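Local structure of MxaA (4W4T) at residues S277-L282 / G372-V378; W340-G345 / L357-L361. The protein forms the terminal reductase domain of a myxalamid PKS-NRPS assembly line, where it uses NADPH to release the finished chain by reduction, as a primary alcohol. All blocks are in the same frame, centred on the assembly; numbering follows the deposited sequence.

Contact 1: residues S277-L282 / G372-V378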
# COMPACT_ATOMS: atom_id res chain seq x y z
N SER A 277 -11.83 19.14 -8.00
CA SER A 277 -11.95 20.50 -7.50
C SER A 277 -11.83 20.40 -5.99
O SER A 277 -12.69 19.84 -5.31
CB SER A 277 -13.27 21.16 -7.93
OG SER A 277 -14.39 20.37 -7.56
N VAL A 278 -10.71 20.88 -5.46
CA VAL A 278 -10.52 20.92 -4.02
C VAL A 278 -10.51 22.38 -3.61
O VAL A 278 -10.16 23.25 -4.41
CB VAL A 278 -9.22 20.21 -3.60
CG1 VAL A 278 -9.28 18.74 -3.97
CG2 VAL A 278 -8.02 20.87 -4.25
N ASP A 279 -10.93 22.68 -2.38
CA ASP A 279 -10.99 24.08 -1.98
C ASP A 279 -9.74 24.55 -1.23
O ASP A 279 -9.72 25.66 -0.71
CB ASP A 279 -12.23 24.35 -1.13
CG ASP A 279 -12.38 23.37 0.02
OD1 ASP A 279 -11.36 22.83 0.50
OD2 ASP A 279 -13.53 23.14 0.45
N ALA A 280 -8.70 23.73 -1.17
CA ALA A 280 -7.48 24.11 -0.47
C ALA A 280 -6.75 25.28 -1.15
O ALA A 280 -6.86 25.48 -2.37
CB ALA A 280 -6.54 22.92 -0.36
N LEU A 281 -6.00 26.04 -0.36
CA LEU A 281 -5.06 27.01 -0.91
C LEU A 281 -3.74 26.29 -1.14
O LEU A 281 -2.92 26.20 -0.21
CB LEU A 281 -4.86 28.20 0.03
CG LEU A 281 -6.13 28.86 0.54
CD1 LEU A 281 -5.80 29.95 1.54
CD2 LEU A 281 -6.94 29.40 -0.62
N LEU A 282 -3.53 25.80 -2.35
CA LEU A 282 -2.41 24.91 -2.62
C LEU A 282 -1.05 25.60 -2.51
O LEU A 282 -0.82 26.66 -3.09
CB LEU A 282 -2.56 24.29 -4.01
CG LEU A 282 -3.87 23.51 -4.22
CD1 LEU A 282 -4.09 23.25 -5.70
CD2 LEU A 282 -3.85 22.20 -3.44
N GLY A 372 -14.92 19.33 -0.18
CA GLY A 372 -13.85 20.13 -0.73
C GLY A 372 -12.51 19.42 -0.77
O GLY A 372 -11.51 20.01 -1.16
N GLY A 373 -12.48 18.16 -0.35
CA GLY A 373 -11.26 17.38 -0.43
C GLY A 373 -10.43 17.48 0.84
O GLY A 373 -10.90 17.98 1.85
N PRO A 374 -9.19 16.98 0.78
CA PRO A 374 -8.28 16.89 1.93
C PRO A 374 -8.02 18.22 2.62
O PRO A 374 -7.87 19.24 1.95
CB PRO A 374 -7.00 16.35 1.31
CG PRO A 374 -7.45 15.60 0.11
CD PRO A 374 -8.58 16.41 -0.43
N ARG A 375 -7.98 18.20 3.95
CA ARG A 375 -7.54 19.35 4.73
C ARG A 375 -6.07 19.59 4.48
O ARG A 375 -5.28 18.64 4.49
CB ARG A 375 -7.76 19.14 6.23
CG ARG A 375 -9.13 18.60 6.63
CD ARG A 375 -9.05 17.81 7.94
NE ARG A 375 -10.37 17.42 8.41
CZ ARG A 375 -10.60 16.71 9.51
NH1 ARG A 375 -9.59 16.31 10.27
NH2 ARG A 375 -11.85 16.40 9.85
N MSE A 376 -5.68 20.84 4.28
CA MSE A 376 -4.27 21.18 4.16
C MSE A 376 -3.92 22.33 5.09
O MSE A 376 -4.82 22.97 5.65
CB MSE A 376 -3.92 21.50 2.71
CG MSE A 376 -4.17 20.31 1.81
SE MSE A 376 -3.69 20.67 -0.03
CE MSE A 376 -4.74 19.25 -0.90
N VAL A 377 -2.63 22.57 5.31
CA VAL A 377 -2.23 23.64 6.21
C VAL A 377 -1.88 24.90 5.43
O VAL A 377 -1.34 24.84 4.33
CB VAL A 377 -1.03 23.21 7.09
CG1 VAL A 377 0.13 22.80 6.24
CG2 VAL A 377 -0.64 24.34 8.02
N VAL A 378 -2.24 26.04 5.99
CA VAL A 378 -1.86 27.33 5.43
C VAL A 378 -0.93 28.01 6.42
O VAL A 378 -1.27 28.10 7.60
CB VAL A 378 -3.09 28.20 5.16
CG1 VAL A 378 -2.70 29.51 4.50
CG2 VAL A 378 -4.08 27.44 4.31
O HOH W 1 -14.25 21.01 2.16
O HOH W 2 -2.92 24.49 2.02
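The carboxylate of Asp279 turns one face onto the backbone of Gly372, with OD2 3.2 Å from Gly372 CA. At the other oxygen, OD1 stands 3.3 Å from Gly372 O, an approach of two acceptors that gains no bond. CG lies between the backbone N and the carbonyl carbon (chi1 51°), a turn that folds the acid back over the glycine; a side chain at position 372 would run into OD2. A water donates to OD2 and accepts weakly from Gly372 N. The carbonyl of Gly372 points into the opposing segment, where Asp279 N donates to Gly372 O at 3.0 Å, in the carbonyl plane on a lone pair, and Val278 CA adds a C-H...O approach. The pairing illustrates how two irregular segments join at a surface in an extended SDR-type reductase: 277-282 leads from the small two-stranded parallel sheet back to the Rossmann sheet, while 372-378 lies in the loop between helix 352-362 and helix 382-388. Further along, the selenomethionine Met376 reaches across with its chain extended beyond CG. Its SE meets the methyl CB of Ala280 at 3.6 Å and, from another direction, Leu282 CD2 at 3.7 Å. Leu282 goes on to pack against Ala318 and Met321 of helix 318-328. A second water donates to both Leu281 O and Val377 O, each at 2.8 Å, while Leu281 CD1 leans obliquely against Val378 CG2 at 4.1 Å.

Contact 2: residues W340-G345 / L357-L361; sequences WLSELG and LLMFL
Trp340 and Leu344, which both pack against Leu361 of the facing helix, are tied one turn apart by the bond from Leu344 N to Trp340 O, 3.0 Å long. The setting is a helical hairpin, roughly antiparallel: helix 337-348 and helix 352-362 follow one another in the chain, and their 340-345 and 357-361 segments have N-to-C directions 140° apart and axes 10.3 Å apart. The polar bonds here belong to the helices and to their surroundings, and the interface itself is made of hydrocarbon. Leu344 is at its centre. Its bond to CB already heads for the second helix, and chi1 of -180°, which sets CG opposite the backbone N, extends the branch so that CD2 reaches three leucines, 4.0 Å from Leu357 CG, 3.8 Å from Leu358 CA and 3.7 Å from Leu361 CD1. The side chain crosses Leu357 and Leu361 at about a right angle, but runs alongside Leu358, the two pointing opposite ways. Cut back to alanine, the position ends at CB, and a gap would probably open between Leu357, Leu358 and Leu361, with Leu361 CD1 left chiefly to the ring of Trp340. There Leu361 CD1 abuts the benzene edge near the ring plane, 3.5 Å from Trp340 CZ3. The indole is fixed in rotation by NE1, which bonds Val274 O, and it packs on Cys269 and Met272 of helix 261-272. Nearer the backbone of Leu361, Leu341 CD1 touches its CB at 3.8 Å, and the Leu341 side chain lies at about a right angle to that of Leu358. The second subunit closes in as well: its Pro158 packs on Leu358 and its Ser161 bonds Gly345 O. Leu358 CD2 rests on the backbone of the first helix, 3.7 Å from Gly345 CA.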
# COMPACT_ATOMS: atom_id res chain seq x y z
N TRP A 340 -14.11 12.37 -7.97
CA TRP A 340 -12.77 12.10 -8.51
C TRP A 340 -12.12 10.90 -7.82
O TRP A 340 -11.54 10.02 -8.47
CB TRP A 340 -11.88 13.34 -8.36
CG TRP A 340 -10.51 13.13 -8.88
CD1 TRP A 340 -10.09 13.25 -10.18
CD2 TRP A 340 -9.35 12.77 -8.12
NE1 TRP A 340 -8.74 12.97 -10.27
CE2 TRP A 340 -8.27 12.68 -9.01
CE3 TRP A 340 -9.13 12.51 -6.76
CZ2 TRP A 340 -6.98 12.35 -8.60
CZ3 TRP A 340 -7.85 12.19 -6.35
CH2 TRP A 340 -6.80 12.10 -7.27
N LEU A 341 -12.24 10.84 -6.50
CA LEU A 341 -11.65 9.75 -5.74
C LEU A 341 -12.30 8.41 -6.12
O LEU A 341 -11.64 7.36 -6.16
CB LEU A 341 -11.78 10.00 -4.24
CG LEU A 341 -11.03 9.05 -3.29
CD1 LEU A 341 -9.52 9.11 -3.53
CD2 LEU A 341 -11.35 9.39 -1.84
N SER A 342 -13.59 8.46 -6.41
CA SER A 342 -14.31 7.25 -6.80
C SER A 342 -13.87 6.78 -8.18
O SER A 342 -13.75 5.58 -8.43
CB SER A 342 -15.82 7.50 -6.76
OG SER A 342 -16.50 6.46 -7.44
N GLU A 343 -13.60 7.72 -9.09
CA GLU A 343 -13.07 7.35 -10.40
C GLU A 343 -11.67 6.77 -10.28
O GLU A 343 -11.29 5.89 -11.05
CB GLU A 343 -13.09 8.55 -11.36
CG GLU A 343 -14.49 9.07 -11.59
CD GLU A 343 -14.72 9.65 -12.98
OE1 GLU A 343 -13.74 9.83 -13.74
OE2 GLU A 343 -15.89 9.93 -13.30
N LEU A 344 -10.89 7.27 -9.33
CA LEU A 344 -9.56 6.73 -9.11
C LEU A 344 -9.68 5.26 -8.67
O LEU A 344 -8.98 4.39 -9.19
CB LEU A 344 -8.80 7.55 -8.05
CG LEU A 344 -7.37 7.13 -7.69
CD1 LEU A 344 -6.46 7.14 -8.90
CD2 LEU A 344 -6.81 8.05 -6.61
N GLY A 345 -10.59 5.01 -7.74
CA GLY A 345 -10.80 3.67 -7.23
C GLY A 345 -11.22 2.72 -8.34
O GLY A 345 -10.72 1.60 -8.44
N LEU A 357 -1.50 5.08 -6.00
CA LEU A 357 -1.88 6.45 -5.66
C LEU A 357 -3.08 6.47 -4.71
O LEU A 357 -3.14 7.25 -3.77
CB LEU A 357 -2.18 7.25 -6.94
CG LEU A 357 -2.85 8.62 -6.78
CD1 LEU A 357 -2.02 9.55 -5.91
CD2 LEU A 357 -3.11 9.25 -8.14
N LEU A 358 -4.04 5.60 -4.98
CA LEU A 358 -5.25 5.52 -4.19
C LEU A 358 -4.97 5.22 -2.71
O LEU A 358 -5.67 5.72 -1.83
CB LEU A 358 -6.17 4.46 -4.78
CG LEU A 358 -7.52 4.21 -4.12
CD1 LEU A 358 -8.44 5.40 -4.32
CD2 LEU A 358 -8.14 2.96 -4.72
N MSE A 359 -3.97 4.39 -2.44
CA MSE A 359 -3.60 4.04 -1.07
C MSE A 359 -3.37 5.29 -0.22
O MSE A 359 -3.88 5.40 0.89
CB MSE A 359 -2.34 3.17 -1.03
CG MSE A 359 -2.49 1.79 -1.65
SE MSE A 359 -4.17 0.93 -1.10
CE MSE A 359 -5.27 1.44 -2.62
N PHE A 360 -2.60 6.21 -0.78
CA PHE A 360 -2.30 7.47 -0.11
C PHE A 360 -3.56 8.28 0.27
O PHE A 360 -3.63 8.83 1.37
CB PHE A 360 -1.38 8.32 -0.99
CG PHE A 360 -0.01 7.72 -1.20
CD1 PHE A 360 1.03 7.97 -0.31
CD2 PHE A 360 0.25 6.89 -2.29
CE1 PHE A 360 2.29 7.42 -0.50
CE2 PHE A 360 1.50 6.33 -2.48
CZ PHE A 360 2.53 6.60 -1.58
N LEU A 361 -4.55 8.33 -0.60
CA LEU A 361 -5.68 9.24 -0.38
C LEU A 361 -6.83 8.63 0.43
O LEU A 361 -7.68 9.36 0.94
CB LEU A 361 -6.21 9.75 -1.72
CG LEU A 361 -5.16 10.19 -2.75
CD1 LEU A 361 -5.82 10.60 -4.05
CD2 LEU A 361 -4.27 11.30 -2.21

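How the contacts relate
Contact 2 falls, in sequence, between the two halves of contact 1: the chain leaves 277-282, builds the helical hairpin on the way, and comes back as 372-378. The two centres are 16 Å apart and the nearest atoms about 6 Å, so the contacts do not touch, but they share neighbours. Tyr337, at the start of helix 337-348, touches Val278 and Pro374 of contact 1 and also Leu361 of contact 2. Strand 274-277 is a second bridge, since it ends in contact 1 and receives the Trp340 indole at Val274. Contacts 1 and 2 both lie away from the NADPH-binding residues, on the same side of the chain's centre; of the two, contact 2 alone meets the second subunit.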